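Local structure of group II chitinase (Ostrinia furnacalis, 6JAV) at residues D49-A54 / R104-Q109; F255-R260 / I267-G272; E289-I294 / N355-G360. The protein probably hydrolyses internal linkages of chitin as an insect group II chitinase, this chain being a glycoside hydrolase family 18 catalytic domain of that larger protein. One frame throughout, in Å; residues are numbered along the deposited sequence.

The three contacts follow one another along the chain of a family 18 TIM-barrel domain. Contact 1 (49-54 with 104-109) sets a hairpin strand beside helix 101-118, between barrel strands and outer helices. Contacts 1 and 2 have centres about 43 Å apart. Contacts 1 and 3 have centres about 42 Å apart, on opposite sides of the chain's centre. Contact 2 (255-260 with 267-272) closes the C-terminal end of strand 244-257; contact 3 (289-294 with 355-360) joins helix 287-296 to the loop between strand 342-346 and helix 363-373. Contacts 2 and 3 have centres about 24 Å apart, probably at the insertion after strand 244-257, with D271 and E289 side chains near the bound inhibitor.

Contact 1: D49-A54 / R104-Q109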
loop_
_atom_site.group_PDB
_atom_site.type_symbol
_atom_site.label_atom_id
_atom_site.label_comp_id
_atom_site.label_asym_id
_atom_site.label_seq_id
_atom_site.Cartn_x
_atom_site.Cartn_y
_atom_site.Cartn_z
ATOM N N ASP A 49 19.291 -12.879 -12.567
ATOM C CA ASP A 49 20.656 -12.385 -12.563
ATOM C C ASP A 49 20.913 -11.371 -11.448
ATOM O O ASP A 49 21.989 -10.760 -11.421
ATOM C CB ASP A 49 20.979 -11.758 -13.916
ATOM C CG ASP A 49 20.008 -10.647 -14.303
ATOM O OD1 ASP A 49 19.073 -10.321 -13.519
ATOM O OD2 ASP A 49 20.182 -10.090 -15.406
ATOM N N GLY A 50 19.963 -11.187 -10.529
ATOM C CA GLY A 50 20.138 -10.246 -9.432
ATOM C C GLY A 50 19.989 -8.786 -9.792
ATOM O O GLY A 50 20.472 -7.929 -9.043
ATOM N N LEU A 51 19.330 -8.469 -10.914
ATOM C CA LEU A 51 19.171 -7.101 -11.378
ATOM C C LEU A 51 17.685 -6.790 -11.527
ATOM O O LEU A 51 16.893 -7.669 -11.881
ATOM C CB LEU A 51 19.808 -6.897 -12.755
ATOM C CG LEU A 51 21.300 -7.232 -12.840
ATOM C CD1 LEU A 51 21.807 -7.005 -14.249
ATOM C CD2 LEU A 51 22.059 -6.389 -11.809
ATOM N N MET A 52 17.315 -5.551 -11.221
ATOM C CA MET A 52 15.941 -5.106 -11.427
ATOM C C MET A 52 15.560 -5.239 -12.898
ATOM O O MET A 52 16.359 -4.945 -13.792
ATOM C CB MET A 52 15.798 -3.655 -10.962
ATOM C CG MET A 52 14.356 -3.158 -11.005
ATOM S SD MET A 52 14.099 -1.621 -10.105
ATOM C CE MET A 52 15.427 -0.701 -10.847
ATOM N N THR A 53 14.331 -5.697 -13.149
ATOM C CA THR A 53 13.859 -5.893 -14.512
ATOM C C THR A 53 12.354 -5.654 -14.572
ATOM O O THR A 53 11.648 -5.739 -13.566
ATOM C CB THR A 53 14.238 -7.277 -15.051
ATOM O OG1 THR A 53 13.971 -7.336 -16.458
ATOM C CG2 THR A 53 13.464 -8.339 -14.367
ATOM N N ALA A 54 11.865 -5.341 -15.764
ATOM C CA ALA A 54 10.428 -5.130 -15.915
ATOM C C ALA A 54 9.658 -6.425 -15.698
ATOM O O ALA A 54 10.073 -7.508 -16.138
ATOM C CB ALA A 54 10.109 -4.599 -17.315
ATOM N N ARG A 104 24.941 -6.800 -4.101
ATOM C CA ARG A 104 24.351 -5.479 -3.878
ATOM C C ARG A 104 25.040 -4.425 -4.726
ATOM O O ARG A 104 24.383 -3.554 -5.309
ATOM C CB ARG A 104 24.424 -5.082 -2.400
ATOM C CG ARG A 104 23.586 -5.931 -1.454
ATOM C CD ARG A 104 23.390 -5.256 -0.081
ATOM N NE ARG A 104 24.647 -4.703 0.434
ATOM C CZ ARG A 104 25.407 -5.279 1.356
ATOM N NH1 ARG A 104 25.065 -6.434 1.897
ATOM N NH2 ARG A 104 26.520 -4.662 1.749
ATOM N N ALA A 105 26.381 -4.493 -4.825
ATOM C CA ALA A 105 27.109 -3.457 -5.546
ATOM C C ALA A 105 26.775 -3.475 -7.029
ATOM O O ALA A 105 26.625 -2.415 -7.649
ATOM C CB ALA A 105 28.613 -3.642 -5.321
ATOM N N LYS A 106 26.621 -4.667 -7.608
ATOM C CA LYS A 106 26.195 -4.765 -8.999
ATOM C C LYS A 106 24.761 -4.263 -9.169
ATOM O O LYS A 106 24.456 -3.493 -10.094
ATOM C CB LYS A 106 26.311 -6.219 -9.437
ATOM C CG LYS A 106 25.954 -6.428 -10.917
ATOM C CD LYS A 106 26.193 -7.879 -11.351
ATOM C CE LYS A 106 24.896 -8.691 -11.309
ATOM N NZ LYS A 106 24.957 -10.045 -11.965
ATOM N N PHE A 107 23.871 -4.688 -8.270
ATOM C CA PHE A 107 22.469 -4.300 -8.352
ATOM C C PHE A 107 22.307 -2.788 -8.340
ATOM O O PHE A 107 21.513 -2.228 -9.111
ATOM C CB PHE A 107 21.709 -4.926 -7.179
ATOM C CG PHE A 107 20.320 -4.379 -7.017
ATOM C CD1 PHE A 107 19.246 -4.955 -7.685
ATOM C CD2 PHE A 107 20.083 -3.278 -6.195
ATOM C CE1 PHE A 107 17.947 -4.425 -7.534
ATOM C CE2 PHE A 107 18.798 -2.741 -6.061
ATOM C CZ PHE A 107 17.740 -3.329 -6.727
ATOM N N VAL A 108 23.041 -2.101 -7.461
ATOM C CA VAL A 108 22.806 -0.675 -7.255
ATOM C C VAL A 108 23.122 0.125 -8.515
ATOM O O VAL A 108 22.356 1.008 -8.916
ATOM C CB VAL A 108 23.597 -0.190 -6.026
ATOM C CG1 VAL A 108 23.705 1.325 -6.014
ATOM C CG2 VAL A 108 22.961 -0.726 -4.723
ATOM N N GLN A 109 24.269 -0.148 -9.151
ATOM C CA GLN A 109 24.624 0.665 -10.307
ATOM C C GLN A 109 23.670 0.411 -11.463
ATOM O O GLN A 109 23.295 1.344 -12.190
ATOM C CB GLN A 109 26.061 0.377 -10.750
ATOM C CG GLN A 109 27.126 0.689 -9.688
ATOM C CD GLN A 109 27.112 2.133 -9.223
ATOM O OE1 GLN A 109 26.833 3.055 -9.999
ATOM N NE2 GLN A 109 27.414 2.335 -7.951
HETATM O O HOH W 1 19.390 -3.713 -10.719
#
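K106 and F107, neighbours on helix 101-118, reach the 49-54 loop by different torsions. The lysine chain turns at chi3 (97°), which places CE near the loop backbone, while the phenylalanine carries CG anti to its backbone N (chi1 169°), with the ring beside G50 and M52. K106 NZ donates to D49 O at 3.1 Å; the donor lies nearly along the C=O axis, at a C=O...N angle of 160°. The aliphatic part of the same lysine meets L51, whose CD2 packs 3.7 Å from K106 CE, the two side chains crossing at about a right angle. One residue therefore serves twice, its ammonium holding a carbonyl and its methylenes covering a leucine.

The F107 ring works differently. G50 O lies in the plane of the ring at its edge, 3.5 Å from CD1, an approach that suits the weakly positive ring hydrogens. M52 CB packs 4.1 Å from F107 CE1. A water bridges the two backbones: M52 N donates to it at 2.8 Å, and it donates in turn to F107 O at 3.0 Å. Within the loop, D49 OD1 accepts from L51 N at 3.2 Å, an Asx turn that helps set the bend from which D49 O and G50 O meet the helix.

Deeper in the fold, M52 touches L81 and L83 of strand 78-84 and A44 of strand 38-46. F107 also reaches L83, together with L46 of strand 38-46 and L151 of helix 143-159, which puts the contact between the barrel strands and their outer helices.

Contact 2: F255-R260 / I267-G272. Unlike the reference sequence in segment 255-260: E258 (reference Gly), N259 (reference Asp), R260 (reference Lys).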
loop_
_atom_site.group_PDB
_atom_site.type_symbol
_atom_site.label_atom_id
_atom_site.label_comp_id
_atom_site.label_asym_id
_atom_site.label_seq_id
_atom_site.Cartn_x
_atom_site.Cartn_y
_atom_site.Cartn_z
ATOM N N PHE A 255 -14.658 -12.297 3.162
ATOM C CA PHE A 255 -14.667 -13.534 3.935
ATOM C C PHE A 255 -15.942 -14.306 3.611
ATOM O O PHE A 255 -16.999 -13.705 3.402
ATOM C CB PHE A 255 -14.714 -13.250 5.453
ATOM C CG PHE A 255 -13.593 -12.370 5.994
ATOM C CD1 PHE A 255 -13.619 -10.991 5.797
ATOM C CD2 PHE A 255 -12.579 -12.910 6.777
ATOM C CE1 PHE A 255 -12.626 -10.172 6.310
ATOM C CE2 PHE A 255 -11.579 -12.087 7.302
ATOM C CZ PHE A 255 -11.616 -10.721 7.085
ATOM N N THR A 256 -15.832 -15.639 3.576
ATOM C CA THR A 256 -17.000 -16.526 3.562
ATOM C C THR A 256 -17.239 -16.985 4.997
ATOM O O THR A 256 -16.397 -17.676 5.581
ATOM C CB THR A 256 -16.780 -17.700 2.608
ATOM O OG1 THR A 256 -16.677 -17.214 1.254
ATOM C CG2 THR A 256 -17.985 -18.668 2.667
ATOM N N ILE A 257 -18.339 -16.544 5.578
ATOM C CA ILE A 257 -18.610 -16.829 6.984
ATOM C C ILE A 257 -19.268 -18.192 7.110
ATOM O O ILE A 257 -20.022 -18.632 6.235
ATOM C CB ILE A 257 -19.415 -15.719 7.687
ATOM C CG1 ILE A 257 -20.729 -15.457 6.965
ATOM C CG2 ILE A 257 -18.579 -14.438 7.754
ATOM C CD1 ILE A 257 -21.622 -14.449 7.662
ATOM N N GLU A 258 -18.952 -18.873 8.217
ATOM C CA GLU A 258 -19.443 -20.230 8.433
ATOM C C GLU A 258 -20.946 -20.278 8.614
ATOM O O GLU A 258 -21.554 -21.325 8.368
ATOM C CB GLU A 258 -18.787 -20.831 9.672
ATOM C CG GLU A 258 -17.390 -21.350 9.433
ATOM C CD GLU A 258 -16.889 -22.183 10.592
ATOM O OE1 GLU A 258 -17.638 -22.331 11.583
ATOM O OE2 GLU A 258 -15.742 -22.674 10.515
ATOM N N ASN A 259 -21.559 -19.172 9.016
ATOM C CA ASN A 259 -22.941 -19.204 9.479
ATOM C C ASN A 259 -23.565 -17.848 9.180
ATOM O O ASN A 259 -23.152 -16.839 9.760
ATOM C CB ASN A 259 -22.955 -19.494 10.975
ATOM C CG ASN A 259 -24.249 -20.090 11.435
ATOM O OD1 ASN A 259 -24.532 -21.257 11.169
ATOM N ND2 ASN A 259 -25.047 -19.298 12.143
ATOM N N ARG A 260 -24.559 -17.829 8.284
ATOM C CA ARG A 260 -25.221 -16.581 7.914
ATOM C C ARG A 260 -25.928 -15.923 9.093
ATOM O O ARG A 260 -26.220 -14.722 9.030
ATOM C CB ARG A 260 -26.242 -16.828 6.796
ATOM C CG ARG A 260 -25.975 -18.065 5.959
ATOM C CD ARG A 260 -26.737 -18.025 4.645
ATOM N NE ARG A 260 -26.158 -18.945 3.670
ATOM C CZ ARG A 260 -26.020 -18.678 2.375
ATOM N NH1 ARG A 260 -26.427 -17.514 1.883
ATOM N NH2 ARG A 260 -25.471 -19.580 1.568
ATOM N N ILE A 267 -16.159 -13.495 14.026
ATOM C CA ILE A 267 -16.974 -14.701 13.839
ATOM C C ILE A 267 -16.261 -15.682 12.917
ATOM O O ILE A 267 -15.484 -15.260 12.043
ATOM C CB ILE A 267 -18.377 -14.366 13.304
ATOM C CG1 ILE A 267 -18.302 -13.864 11.856
ATOM C CG2 ILE A 267 -19.090 -13.349 14.204
ATOM C CD1 ILE A 267 -19.639 -13.619 11.248
ATOM N N PRO A 268 -16.509 -16.992 13.048
ATOM C CA PRO A 268 -15.751 -17.978 12.268
ATOM C C PRO A 268 -15.947 -17.848 10.764
ATOM O O PRO A 268 -17.045 -17.578 10.268
ATOM C CB PRO A 268 -16.281 -19.325 12.787
ATOM C CG PRO A 268 -16.706 -19.022 14.173
ATOM C CD PRO A 268 -17.293 -17.638 14.123
ATOM N N VAL A 269 -14.860 -18.095 10.043
ATOM C CA VAL A 269 -14.796 -17.949 8.599
ATOM C C VAL A 269 -14.211 -19.222 8.008
ATOM O O VAL A 269 -13.251 -19.783 8.547
ATOM C CB VAL A 269 -13.921 -16.719 8.262
ATOM C CG1 VAL A 269 -13.289 -16.845 6.874
ATOM C CG2 VAL A 269 -14.749 -15.445 8.424
ATOM N N SER A 270 -14.792 -19.685 6.903
ATOM C CA SER A 270 -14.336 -20.902 6.250
ATOM C C SER A 270 -13.371 -20.665 5.096
ATOM O O SER A 270 -12.602 -21.572 4.766
ATOM C CB SER A 270 -15.532 -21.728 5.757
ATOM O OG SER A 270 -16.275 -21.030 4.777
ATOM N N ASP A 271 -13.384 -19.483 4.481
ATOM C CA ASP A 271 -12.564 -19.208 3.306
ATOM C C ASP A 271 -12.610 -17.705 3.065
ATOM O O ASP A 271 -13.381 -16.978 3.700
ATOM C CB ASP A 271 -13.123 -19.934 2.077
ATOM C CG ASP A 271 -12.086 -20.156 0.987
ATOM O OD1 ASP A 271 -10.932 -19.690 1.121
ATOM O OD2 ASP A 271 -12.441 -20.801 -0.027
ATOM N N GLY A 272 -11.782 -17.253 2.123
ATOM C CA GLY A 272 -11.958 -15.923 1.575
ATOM C C GLY A 272 -13.327 -15.754 0.940
ATOM O O GLY A 272 -14.030 -16.716 0.628
HETATM O O HOH W 2 -13.429 -21.149 11.107
#
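T256, E258 and V269 give up the most surface here, and through them the end of strand 244-257, where it runs out of the barrel, is paired antiparallel with 267-272. T256 is bonded through its N-H, its carbonyl and its hydroxyl. Its N donates to D271 O at 2.8 Å in a nearly straight bond (171°), its O receives S270 N at 2.9 Å, and OG1, anti to the carbonyl carbon, donates to G272 O at 2.8 Å and also bonds Q318. Between T256 and I257 the register slips by one residue, a beta bulge, so I257 pairs with V269.

V269 CG2 lies 3.7 Å from F255 CB, and CG1 stands in plane at the edge of the F255 ring. I257 CG2 extends this apolar patch to I267 CD1. Beyond the strand, E258 N donates to P268 O at 3.1 Å, while the glutamate's extended chain crosses the proline at about a right angle, its OE1 3.5 Å from P268 CB.

D271, salt-bridged to K282, has its side chain about 9 Å from the bound inhibitor. The backbone bonds thus set register and bulge, while F255, I257 and V269 supply the apolar contact.

Contact 3: E289-I294 / N355-G360; sequences EICDRI and NRCGQG
A disulfide reinforced by a stacked ion pair joins C291 and D292, on helix 287-296, to C357 and R356, in the irregular loop between strand 342-346 and helix 363-373. The helix follows strand 244-257 by some thirty residues, a position consistent with the alpha+beta insertion found in many family 18 chitinases; the loop follows the last barrel strand. The covalent link is C291 SG to C357 SG, 2.0 Å, with a torsion of 84° about the S-S bond, close to the relaxed value. C291 CB also lies 4.2 Å from Q359 NE2, OE1 of Q359 being hydrogen-bonded to the Y287 hydroxyl.

One residue along the helix, D292 faces R356. The arginine, extended from CG to NE, lays its guanidinium against the carboxylate with the planes 27° apart. D292 OD2 sits over one face, offset toward the rim and 3.1 Å from R356 NH2, and no N-H points at it. R356 NH2 has a second acidic partner in E277. Within the loop, N355 OD1 accepts from G360 N at 2.9 Å, and D352 takes the backbone N-H groups of both R356 and C357, which helps to hold the loop where C357 faces the helix.

The chemistry implies a division of labour: the S-S bond ties covalently, the D292-R356 attraction is purely electrostatic, and D292 and E277 probably offset the charge of R356 and ease its closeness to R293.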
loop_
_atom_site.group_PDB
_atom_site.type_symbol
_atom_site.label_atom_id
_atom_site.label_comp_id
_atom_site.label_asym_id
_atom_site.label_seq_id
_atom_site.Cartn_x
_atom_site.Cartn_y
_atom_site.Cartn_z
ATOM N N GLU A 289 -16.315 -2.375 -6.276
ATOM C CA GLU A 289 -17.114 -3.593 -6.164
ATOM C C GLU A 289 -17.955 -3.587 -4.892
ATOM O O GLU A 289 -19.130 -4.001 -4.903
ATOM C CB GLU A 289 -16.182 -4.801 -6.218
ATOM C CG GLU A 289 -15.568 -4.999 -7.632
ATOM C CD GLU A 289 -14.476 -6.045 -7.685
ATOM O OE1 GLU A 289 -13.581 -6.079 -6.803
ATOM O OE2 GLU A 289 -14.448 -6.849 -8.654
ATOM N N ILE A 290 -17.381 -3.099 -3.789
ATOM C CA ILE A 290 -18.101 -3.068 -2.509
ATOM C C ILE A 290 -19.262 -2.085 -2.565
ATOM O O ILE A 290 -20.383 -2.394 -2.135
ATOM C CB ILE A 290 -17.105 -2.699 -1.390
ATOM C CG1 ILE A 290 -16.064 -3.800 -1.225
ATOM C CG2 ILE A 290 -17.858 -2.430 -0.069
ATOM C CD1 ILE A 290 -14.893 -3.375 -0.321
ATOM N N CYS A 291 -19.014 -0.869 -3.070
ATOM C CA CYS A 291 -20.074 0.131 -3.054
ATOM C C CYS A 291 -21.253 -0.295 -3.928
ATOM O O CYS A 291 -22.411 -0.008 -3.584
ATOM C CB CYS A 291 -19.530 1.523 -3.392
ATOM S SG CYS A 291 -18.836 1.743 -5.053
ATOM N N ASP A 292 -20.991 -1.014 -5.021
ATOM C CA ASP A 292 -22.081 -1.521 -5.851
ATOM C C ASP A 292 -22.891 -2.578 -5.110
ATOM O O ASP A 292 -24.126 -2.622 -5.231
ATOM C CB ASP A 292 -21.523 -2.114 -7.144
ATOM C CG ASP A 292 -22.641 -2.612 -8.080
ATOM O OD1 ASP A 292 -23.498 -1.792 -8.421
ATOM O OD2 ASP A 292 -22.641 -3.801 -8.453
ATOM N N ARG A 293 -22.227 -3.452 -4.354
ATOM C CA ARG A 293 -22.956 -4.446 -3.565
ATOM C C ARG A 293 -23.885 -3.775 -2.559
ATOM O O ARG A 293 -25.029 -4.209 -2.367
ATOM C CB ARG A 293 -21.972 -5.360 -2.848
ATOM C CG ARG A 293 -21.428 -6.436 -3.764
ATOM C CD ARG A 293 -20.036 -6.916 -3.357
ATOM N NE ARG A 293 -19.596 -8.055 -4.168
ATOM C CZ ARG A 293 -19.199 -7.984 -5.443
ATOM N NH1 ARG A 293 -19.157 -6.827 -6.102
ATOM N NH2 ARG A 293 -18.816 -9.099 -6.066
ATOM N N ILE A 294 -23.423 -2.699 -1.929
ATOM C CA ILE A 294 -24.240 -1.973 -0.965
ATOM C C ILE A 294 -25.370 -1.224 -1.668
ATOM O O ILE A 294 -26.532 -1.272 -1.243
ATOM C CB ILE A 294 -23.343 -1.030 -0.144
ATOM C CG1 ILE A 294 -22.368 -1.864 0.707
ATOM C CG2 ILE A 294 -24.182 -0.084 0.702
ATOM C CD1 ILE A 294 -21.195 -1.062 1.287
ATOM N N ASN A 355 -17.071 6.467 -11.121
ATOM C CA ASN A 355 -18.349 6.897 -10.549
ATOM C C ASN A 355 -19.455 5.875 -10.818
ATOM O O ASN A 355 -20.601 6.241 -11.126
ATOM C CB ASN A 355 -18.740 8.297 -11.026
ATOM C CG ASN A 355 -19.812 8.927 -10.171
ATOM O OD1 ASN A 355 -20.114 8.467 -9.071
ATOM N ND2 ASN A 355 -20.400 9.994 -10.677
ATOM N N ARG A 356 -19.113 4.588 -10.718
ATOM C CA ARG A 356 -20.109 3.519 -10.818
ATOM C C ARG A 356 -21.133 3.604 -9.693
ATOM O O ARG A 356 -22.259 3.091 -9.836
ATOM C CB ARG A 356 -19.391 2.169 -10.762
ATOM C CG ARG A 356 -20.249 0.957 -11.068
ATOM C CD ARG A 356 -19.497 -0.292 -10.676
ATOM N NE ARG A 356 -20.204 -1.514 -11.043
ATOM C CZ ARG A 356 -19.977 -2.696 -10.486
ATOM N NH1 ARG A 356 -19.054 -2.818 -9.538
ATOM N NH2 ARG A 356 -20.669 -3.761 -10.883
ATOM N N CYS A 357 -20.764 4.200 -8.560
ATOM C CA CYS A 357 -21.610 4.211 -7.371
ATOM C C CYS A 357 -22.310 5.540 -7.146
ATOM O O CYS A 357 -23.034 5.680 -6.159
ATOM C CB CYS A 357 -20.813 3.790 -6.132
ATOM S SG CYS A 357 -20.434 2.025 -6.252
ATOM N N GLY A 358 -22.117 6.510 -8.035
ATOM C CA GLY A 358 -22.874 7.747 -7.948
ATOM C C GLY A 358 -22.482 8.697 -6.834
ATOM O O GLY A 358 -23.195 9.677 -6.607
ATOM N N GLN A 359 -21.370 8.450 -6.138
ATOM C CA GLN A 359 -20.843 9.325 -5.095
ATOM C C GLN A 359 -19.819 10.324 -5.635
ATOM O O GLN A 359 -19.207 11.061 -4.851
ATOM C CB GLN A 359 -20.223 8.478 -3.965
ATOM C CG GLN A 359 -21.189 7.479 -3.292
ATOM C CD GLN A 359 -20.539 6.128 -2.888
ATOM O OE1 GLN A 359 -19.303 5.974 -2.879
ATOM N NE2 GLN A 359 -21.388 5.144 -2.544
ATOM N N GLY A 360 -19.627 10.367 -6.949
ATOM C CA GLY A 360 -18.587 11.137 -7.593
ATOM C C GLY A 360 -17.405 10.259 -7.975
ATOM O O GLY A 360 -17.183 9.186 -7.414
#